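Local atomic coordinates of dUTPase (Streptococcus mutans, PDB entry 3H6X), a protein that probably catalyses the hydrolysis of dUTP to dUMP and diphosphate, as a trimeric enzyme of the dUTPase family. Residues I40-A54 and E96-Q109. Residues are numbered along the deposited sequence; the frame is centred on the assembly and turned at random.
Sequences ISAGAIVLVPTGVKA and EGHIFAQMKNMTDQ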
ATOM      1  N   ILE B  40     -15.409  11.692 -12.616  1.00  9.78           N
ATOM      2  CA  ILE B  40     -14.395  10.814 -13.184  1.00 10.86           C
ATOM      3  C   ILE B  40     -15.024   9.957 -14.275  1.00 10.00           C
ATOM      4  O   ILE B  40     -15.862   9.095 -13.990  1.00 10.66           O
ATOM      5  CB  ILE B  40     -13.743   9.908 -12.116  1.00  9.61           C
ATOM      6  CG1 ILE B  40     -13.283  10.762 -10.919  1.00 12.69           C
ATOM      7  CG2 ILE B  40     -12.578   9.167 -12.721  1.00 11.17           C
ATOM      8  CD1 ILE B  40     -12.611   9.978  -9.819  1.00 12.49           C
ATOM      9  N   SER B  41     -14.634  10.223 -15.518  1.00 10.33           N
ATOM     10  CA  SER B  41     -15.148   9.479 -16.663  1.00 13.66           C
ATOM     11  C   SER B  41     -14.808   7.992 -16.603  1.00 13.81           C
ATOM     12  O   SER B  41     -13.872   7.569 -15.939  1.00  9.85           O
ATOM     13  CB  SER B  41     -14.615  10.073 -17.975  1.00 16.07           C
ATOM     14  OG  SER B  41     -14.975  11.438 -18.067  1.00 30.88           O
ATOM     15  N   ALA B  42     -15.583   7.190 -17.320  1.00 13.99           N
ATOM     16  CA  ALA B  42     -15.306   5.765 -17.427  1.00 13.47           C
ATOM     17  C   ALA B  42     -13.858   5.493 -17.804  1.00 12.02           C
ATOM     18  O   ALA B  42     -13.356   6.019 -18.806  1.00 12.54           O
ATOM     19  CB  ALA B  42     -16.253   5.122 -18.461  1.00 14.30           C
ATOM     20  N   GLY B  43     -13.186   4.677 -16.989  1.00 12.34           N
ATOM     21  CA  GLY B  43     -11.804   4.311 -17.246  1.00 11.05           C
ATOM     22  C   GLY B  43     -10.743   5.381 -17.019  1.00 11.96           C
ATOM     23  O   GLY B  43      -9.546   5.116 -17.211  1.00 12.63           O
ATOM     24  N   ALA B  44     -11.160   6.574 -16.605  1.00 10.35           N
ATOM     25  CA  ALA B  44     -10.230   7.709 -16.473  1.00 11.54           C
ATOM     26  C   ALA B  44      -9.523   7.758 -15.120  1.00  8.65           C
ATOM     27  O   ALA B  44     -10.031   7.248 -14.115  1.00  9.13           O
ATOM     28  CB  ALA B  44     -10.953   9.008 -16.711  1.00 12.05           C
ATOM     29  N   ILE B  45      -8.369   8.421 -15.112  1.00  8.72           N
ATOM     30  CA  ILE B  45      -7.655   8.735 -13.875  1.00  9.92           C
ATOM     31  C   ILE B  45      -7.767  10.239 -13.621  1.00 10.12           C
ATOM     32  O   ILE B  45      -7.455  11.045 -14.510  1.00  9.73           O
ATOM     33  CB  ILE B  45      -6.172   8.380 -13.966  1.00  9.98           C
ATOM     34  CG1 ILE B  45      -5.972   6.875 -14.179  1.00 10.54           C
ATOM     35  CG2 ILE B  45      -5.445   8.821 -12.674  1.00 10.60           C
ATOM     36  CD1 ILE B  45      -4.555   6.499 -14.522  1.00 12.81           C
ATOM     37  N   VAL B  46      -8.219  10.608 -12.425  1.00  9.15           N
ATOM     38  CA  VAL B  46      -8.402  12.015 -12.044  1.00  9.95           C
ATOM     39  C   VAL B  46      -7.779  12.277 -10.683  1.00 10.13           C
ATOM     40  O   VAL B  46      -7.917  11.470  -9.764  1.00  9.65           O
ATOM     41  CB  VAL B  46      -9.901  12.392 -11.975  1.00 10.13           C
ATOM     42  CG1 VAL B  46     -10.117  13.774 -11.335  1.00 11.66           C
ATOM     43  CG2 VAL B  46     -10.513  12.341 -13.378  1.00 12.09           C
ATOM     44  N   LEU B  47      -7.076  13.401 -10.581  1.00  9.62           N
ATOM     45  CA  LEU B  47      -6.526  13.850  -9.308  1.00 10.14           C
ATOM     46  C   LEU B  47      -7.636  14.560  -8.535  1.00 10.26           C
ATOM     47  O   LEU B  47      -8.098  15.633  -8.940  1.00 12.93           O
ATOM     48  CB  LEU B  47      -5.346  14.788  -9.561  1.00 10.40           C
ATOM     49  CG  LEU B  47      -4.078  14.110 -10.086  1.00 12.99           C
ATOM     50  CD1 LEU B  47      -3.076  15.136 -10.586  1.00 20.61           C
ATOM     51  CD2 LEU B  47      -3.427  13.239  -9.030  1.00 15.60           C
ATOM     52  N   VAL B  48      -8.082  13.956  -7.435  1.00  7.57           N
ATOM     53  CA  VAL B  48      -9.213  14.497  -6.689  1.00  8.39           C
ATOM     54  C   VAL B  48      -8.658  15.380  -5.554  1.00  8.16           C
ATOM     55  O   VAL B  48      -7.907  14.893  -4.713  1.00  7.78           O
ATOM     56  CB  VAL B  48     -10.051  13.347  -6.121  1.00  7.08           C
ATOM     57  CG1 VAL B  48     -11.250  13.868  -5.299  1.00  8.23           C
ATOM     58  CG2 VAL B  48     -10.514  12.435  -7.272  1.00  7.80           C
ATOM     59  N   PRO B  49      -9.045  16.663  -5.521  1.00  7.56           N
ATOM     60  CA  PRO B  49      -8.577  17.551  -4.453  1.00  9.12           C
ATOM     61  C   PRO B  49      -9.201  17.232  -3.114  1.00  6.44           C
ATOM     62  O   PRO B  49     -10.350  16.868  -3.014  1.00  6.23           O
ATOM     63  CB  PRO B  49      -9.065  18.934  -4.913  1.00  8.15           C
ATOM     64  CG  PRO B  49     -10.309  18.635  -5.694  1.00  9.95           C
ATOM     65  CD  PRO B  49     -10.026  17.330  -6.401  1.00 10.66           C
ATOM     66  N   THR B  50      -8.408  17.441  -2.071  1.00  4.89           N
ATOM     67  CA  THR B  50      -8.751  17.059  -0.743  1.00  6.60           C
ATOM     68  C   THR B  50      -8.877  18.342   0.119  1.00  5.97           C
ATOM     69  O   THR B  50      -9.457  18.344   1.207  1.00  6.32           O
ATOM     70  CB  THR B  50      -7.571  16.162  -0.407  1.00 16.83           C
ATOM     71  OG1 THR B  50      -7.930  14.777  -0.316  1.00 13.04           O
ATOM     72  CG2 THR B  50      -6.663  16.710   0.573  1.00  3.16           C
ATOM     73  N   GLY B  51      -8.359  19.454  -0.402  1.00  5.45           N
ATOM     74  CA  GLY B  51      -8.467  20.738   0.288  1.00  6.88           C
ATOM     75  C   GLY B  51      -7.512  20.956   1.453  1.00  7.05           C
ATOM     76  O   GLY B  51      -7.484  22.046   2.043  1.00  6.44           O
ATOM     77  N   VAL B  52      -6.691  19.949   1.759  1.00  5.37           N
ATOM     78  CA  VAL B  52      -5.795  20.051   2.913  1.00  5.41           C
ATOM     79  C   VAL B  52      -4.322  19.789   2.603  1.00  5.90           C
ATOM     80  O   VAL B  52      -3.983  19.193   1.584  1.00  5.44           O
ATOM     81  CB  VAL B  52      -6.239  19.107   4.062  1.00  5.44           C
ATOM     82  CG1 VAL B  52      -7.642  19.486   4.567  1.00  7.39           C
ATOM     83  CG2 VAL B  52      -6.170  17.641   3.639  1.00  6.70           C
ATOM     84  N   LYS B  53      -3.459  20.295   3.482  1.00  4.76           N
ATOM     85  CA  LYS B  53      -2.030  19.995   3.459  1.00  5.30           C
ATOM     86  C   LYS B  53      -1.682  19.401   4.817  1.00  6.85           C
ATOM     87  O   LYS B  53      -2.468  19.504   5.757  1.00  5.91           O
ATOM     88  CB  LYS B  53      -1.219  21.271   3.216  1.00  6.25           C
ATOM     89  CG  LYS B  53      -1.606  22.422   4.155  1.00  7.32           C
ATOM     90  CD  LYS B  53      -0.910  23.742   3.750  1.00  8.38           C
ATOM     91  CE  LYS B  53      -1.326  24.879   4.687  1.00  9.31           C
ATOM     92  NZ  LYS B  53      -0.809  26.226   4.196  1.00 10.85           N
ATOM     93  N   ALA B  54      -0.527  18.748   4.919  1.00  6.09           N
ATOM     94  CA  ALA B  54      -0.180  18.069   6.174  1.00  6.25           C
ATOM     95  C   ALA B  54       1.239  18.401   6.591  1.00  5.29           C
ATOM     96  O   ALA B  54       2.131  18.344   5.786  1.00  6.43           O
ATOM     97  CB  ALA B  54      -0.330  16.552   6.030  1.00  5.35           C
ATOM     98  N   GLU B  96       1.253  24.560  -2.459  1.00  8.47           N
ATOM     99  CA  GLU B  96       1.079  24.741  -1.015  1.00  9.11           C
ATOM    100  C   GLU B  96       1.054  23.405  -0.272  1.00  8.52           C
ATOM    101  O   GLU B  96       0.781  23.377   0.934  1.00  8.54           O
ATOM    102  CB  GLU B  96      -0.214  25.511  -0.736  1.00 11.00           C
ATOM    103  CG  GLU B  96      -0.203  26.317   0.545  1.00 12.11           C
ATOM    104  CD  GLU B  96      -1.495  27.096   0.749  1.00 13.26           C
ATOM    105  OE1 GLU B  96      -1.896  27.866  -0.154  1.00 17.54           O
ATOM    106  OE2 GLU B  96      -2.100  26.957   1.824  1.00 13.47           O
ATOM    107  N   GLY B  97       1.331  22.312  -0.983  1.00  6.73           N
ATOM    108  CA  GLY B  97       1.269  20.997  -0.365  1.00  7.71           C
ATOM    109  C   GLY B  97      -0.118  20.400  -0.381  1.00  7.12           C
ATOM    110  O   GLY B  97      -0.423  19.457   0.355  1.00  5.80           O
ATOM    111  N   HIS B  98      -0.961  20.936  -1.253  1.00  5.95           N
ATOM    112  CA  HIS B  98      -2.320  20.414  -1.417  1.00  5.77           C
ATOM    113  C   HIS B  98      -2.278  18.933  -1.759  1.00  7.16           C
ATOM    114  O   HIS B  98      -1.675  18.526  -2.751  1.00  6.82           O
ATOM    115  CB  HIS B  98      -3.011  21.184  -2.534  1.00  6.22           C
ATOM    116  CG  HIS B  98      -4.480  20.876  -2.684  1.00  6.72           C
ATOM    117  ND1 HIS B  98      -5.218  21.362  -3.730  1.00  7.45           N
ATOM    118  CD2 HIS B  98      -5.310  20.124  -1.922  1.00  6.71           C
ATOM    119  CE1 HIS B  98      -6.478  20.927  -3.607  1.00  6.63           C
ATOM    120  NE2 HIS B  98      -6.554  20.196  -2.517  1.00  6.78           N
ATOM    121  N   ILE B  99      -2.929  18.120  -0.940  1.00  5.17           N
ATOM    122  CA  ILE B  99      -2.959  16.684  -1.152  1.00  6.61           C
ATOM    123  C   ILE B  99      -4.079  16.311  -2.121  1.00  5.77           C
ATOM    124  O   ILE B  99      -5.213  16.751  -1.957  1.00  6.50           O
ATOM    125  CB  ILE B  99      -3.187  15.963   0.192  1.00  6.03           C
ATOM    126  CG1 ILE B  99      -1.967  16.160   1.103  1.00  5.79           C
ATOM    127  CG2 ILE B  99      -3.471  14.463  -0.032  1.00  7.46           C
ATOM    128  CD1 ILE B  99      -2.250  15.806   2.549  1.00  6.94           C
ATOM    129  N   PHE B 100      -3.718  15.582  -3.180  1.00  7.46           N
ATOM    130  CA  PHE B 100      -4.676  15.023  -4.134  1.00  7.45           C
ATOM    131  C   PHE B 100      -4.662  13.505  -4.042  1.00  8.84           C
ATOM    132  O   PHE B 100      -3.605  12.906  -3.794  1.00 11.37           O
ATOM    133  CB  PHE B 100      -4.309  15.409  -5.568  1.00  9.21           C
ATOM    134  CG  PHE B 100      -4.530  16.857  -5.892  1.00  9.56           C
ATOM    135  CD1 PHE B 100      -3.591  17.808  -5.528  1.00 11.29           C
ATOM    136  CD2 PHE B 100      -5.665  17.264  -6.592  1.00  9.13           C
ATOM    137  CE1 PHE B 100      -3.789  19.156  -5.832  1.00 11.04           C
ATOM    138  CE2 PHE B 100      -5.856  18.590  -6.916  1.00 12.26           C
ATOM    139  CZ  PHE B 100      -4.925  19.542  -6.523  1.00 11.60           C
ATOM    140  N   ALA B 101      -5.825  12.897  -4.261  1.00  6.76           N
ATOM    141  CA  ALA B 101      -5.942  11.440  -4.378  1.00  7.84           C
ATOM    142  C   ALA B 101      -6.106  11.060  -5.854  1.00  7.29           C
ATOM    143  O   ALA B 101      -7.038  11.509  -6.516  1.00  8.63           O
ATOM    144  CB  ALA B 101      -7.140  10.956  -3.571  1.00  9.51           C
ATOM    145  N   GLN B 102      -5.183  10.268  -6.379  1.00  6.88           N
ATOM    146  CA  GLN B 102      -5.225   9.870  -7.787  1.00  8.03           C
ATOM    147  C   GLN B 102      -6.145   8.659  -7.969  1.00  8.21           C
ATOM    148  O   GLN B 102      -5.740   7.522  -7.711  1.00  7.71           O
ATOM    149  CB  GLN B 102      -3.801   9.543  -8.250  1.00  8.77           C
ATOM    150  CG  GLN B 102      -3.610   9.519  -9.764  1.00 12.44           C
ATOM    151  CD  GLN B 102      -2.190   9.145 -10.159  1.00 16.27           C
ATOM    152  OE1 GLN B 102      -1.223   9.457  -9.457  1.00 18.91           O
ATOM    153  NE2 GLN B 102      -2.061   8.455 -11.289  1.00 17.73           N
HETATM  154  N   MSE B 103      -7.383   8.916  -8.388  1.00  6.83           N
HETATM  155  CA  MSE B 103      -8.420   7.874  -8.399  1.00  6.54           C
HETATM  156  C   MSE B 103      -8.729   7.457  -9.836  1.00  8.42           C
HETATM  157  O   MSE B 103      -8.828   8.310 -10.728  1.00  9.86           O
HETATM  158  CB  MSE B 103      -9.695   8.387  -7.750  1.00  7.76           C
HETATM  159  CG  MSE B 103      -9.510   9.002  -6.379  1.00  7.99           C
HETATM  160 SE   MSE B 103      -8.852   7.681  -5.104  0.85  9.73          SE
HETATM  161  CE  MSE B 103     -10.317   6.396  -5.213  1.00 10.49           C
ATOM    162  N   LYS B 104      -8.869   6.151 -10.046  1.00  7.72           N
ATOM    163  CA  LYS B 104      -9.269   5.618 -11.346  1.00  7.59           C
ATOM    164  C   LYS B 104     -10.673   5.037 -11.265  1.00  8.91           C
ATOM    165  O   LYS B 104     -11.011   4.325 -10.327  1.00  7.19           O
ATOM    166  CB  LYS B 104      -8.301   4.533 -11.834  1.00  8.72           C
ATOM    167  CG  LYS B 104      -8.728   3.968 -13.198  1.00 10.42           C
ATOM    168  CD  LYS B 104      -7.666   3.075 -13.813  1.00 16.05           C
ATOM    169  CE  LYS B 104      -8.208   2.404 -15.070  1.00 18.33           C
ATOM    170  NZ  LYS B 104      -7.135   1.613 -15.757  1.00 19.15           N
ATOM    171  N   ASN B 105     -11.493   5.345 -12.269  1.00  8.03           N
ATOM    172  CA  ASN B 105     -12.828   4.776 -12.371  1.00  8.79           C
ATOM    173  C   ASN B 105     -12.749   3.491 -13.198  1.00  9.90           C
ATOM    174  O   ASN B 105     -12.515   3.540 -14.409  1.00 10.79           O
ATOM    175  CB  ASN B 105     -13.739   5.801 -13.042  1.00  8.34           C
ATOM    176  CG  ASN B 105     -15.159   5.296 -13.264  1.00 10.69           C
ATOM    177  OD1 ASN B 105     -15.497   4.154 -12.948  1.00  9.76           O
ATOM    178  ND2 ASN B 105     -16.009   6.168 -13.798  1.00  9.93           N
HETATM  179  N   MSE B 106     -12.934   2.350 -12.529  1.00  8.56           N
HETATM  180  CA  MSE B 106     -12.865   1.045 -13.167  1.00 11.30           C
HETATM  181  C   MSE B 106     -14.121   0.667 -13.943  1.00 13.80           C
HETATM  182  O   MSE B 106     -14.106  -0.327 -14.672  1.00 19.24           O
HETATM  183  CB  MSE B 106     -12.635  -0.043 -12.126  1.00 14.55           C
HETATM  184  CG  MSE B 106     -11.383   0.120 -11.334  1.00 13.97           C
HETATM  185 SE   MSE B 106     -11.211  -1.403 -10.079  0.71 20.80          SE
HETATM  186  CE  MSE B 106     -12.794  -1.125  -8.987  1.00 13.69           C
ATOM    187  N   THR B 107     -15.186   1.437 -13.781  1.00 10.59           N
ATOM    188  CA  THR B 107     -16.481   1.100 -14.381  1.00 14.64           C
ATOM    189  C   THR B 107     -16.685   1.726 -15.759  1.00 15.21           C
ATOM    190  O   THR B 107     -15.847   2.473 -16.247  1.00 12.09           O
ATOM    191  CB  THR B 107     -17.654   1.531 -13.484  1.00 11.97           C
ATOM    192  OG1 THR B 107     -17.894   2.936 -13.623  1.00 12.70           O
ATOM    193  CG2 THR B 107     -17.364   1.208 -12.017  1.00 13.21           C
ATOM    194  N   ASP B 108     -17.837   1.442 -16.361  1.00 15.20           N
ATOM    195  CA  ASP B 108     -18.144   1.981 -17.683  1.00 17.09           C
ATOM    196  C   ASP B 108     -19.097   3.172 -17.654  1.00 19.31           C
ATOM    197  O   ASP B 108     -19.598   3.586 -18.704  1.00 19.76           O
ATOM    198  CB  ASP B 108     -18.686   0.878 -18.616  1.00 18.65           C
ATOM    199  CG  ASP B 108     -19.999   0.297 -18.133  1.00 29.71           C
ATOM    200  OD1 ASP B 108     -20.587   0.841 -17.172  1.00 32.33           O
ATOM    201  OD2 ASP B 108     -20.459  -0.716 -18.716  1.00 35.05           O
ATOM    202  N   GLN B 109     -19.343   3.723 -16.463  1.00 13.82           N
ATOM    203  CA  GLN B 109     -20.182   4.916 -16.316  1.00 17.64           C
ATOM    204  C   GLN B 109     -19.430   5.971 -15.524  1.00 18.50           C
ATOM    205  O   GLN B 109     -18.669   5.636 -14.618  1.00 14.53           O
ATOM    206  CB  GLN B 109     -21.451   4.591 -15.553  1.00 19.84           C
ATOM    207  CG  GLN B 109     -22.262   3.463 -16.136  1.00 29.98           C
ATOM    208  CD  GLN B 109     -23.339   3.951 -17.091  1.00 39.14           C
ATOM    209  OE1 GLN B 109     -23.962   4.989 -16.870  1.00 41.88           O
ATOM    210  NE2 GLN B 109     -23.578   3.190 -18.147  1.00 40.69           N
TER
HETATM  211  O   HOH W   1       1.056  18.691   2.576  1.00  8.12           O
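The His98 ring is set against the turn at Pro49-Gly51: Phe100 CD1 lies 4.2 Å above one face, toward the rim, and the backbone N of Gly51 reaches the edge, giving its hydrogen to His98 NE2 at 2.9 Å, 19° out of the ring plane. A longer, weak bond from Thr50 N shares this acceptor. With CG beside the backbone N (chi1 -71°), the Phe100 ring lies along Leu47 and Pro49, Leu47 O at its edge and CE2 3.8 Å from Pro49 CB. The amide of Asn105, its CG anti to the backbone N (chi1 177°), is turned back to the turn Ser41-Ala44: ND2 binds Ile40 O (2.9 Å, from above the carbonyl plane) and Gln109 O, while OD1 takes Thr107 N in an Asx turn and the Thr107 hydroxyl. Between these ends, strands 45-49 and 100-105 run antiparallel, Val46 pairing with Met103 and Val48 with Ala101, two backbone bonds in each pair. Ile45 CG2 lies 3.5 Å from Gln102 CG on one face; on the other, Val48 CG2 packs against CG of selenomethionine Met103. Farther on, Lys53 NZ meets the anti side of Glu96 OE2 at 2.8 Å in a salt bridge; Asn91 also binds the amine, and Thr11 the other carboxylate oxygen. Arg72 of a neighbouring subunit packs on Leu47 and Gln102, placing this part of the jelly-roll at a subunit interface of the trimer. Since His98 NE2 accepts from backbone N-H groups, it probably carries no proton, and the two hydrogens that Asn105 ND2 gives away, with the two donors at OD1, fix which way round its amide sits.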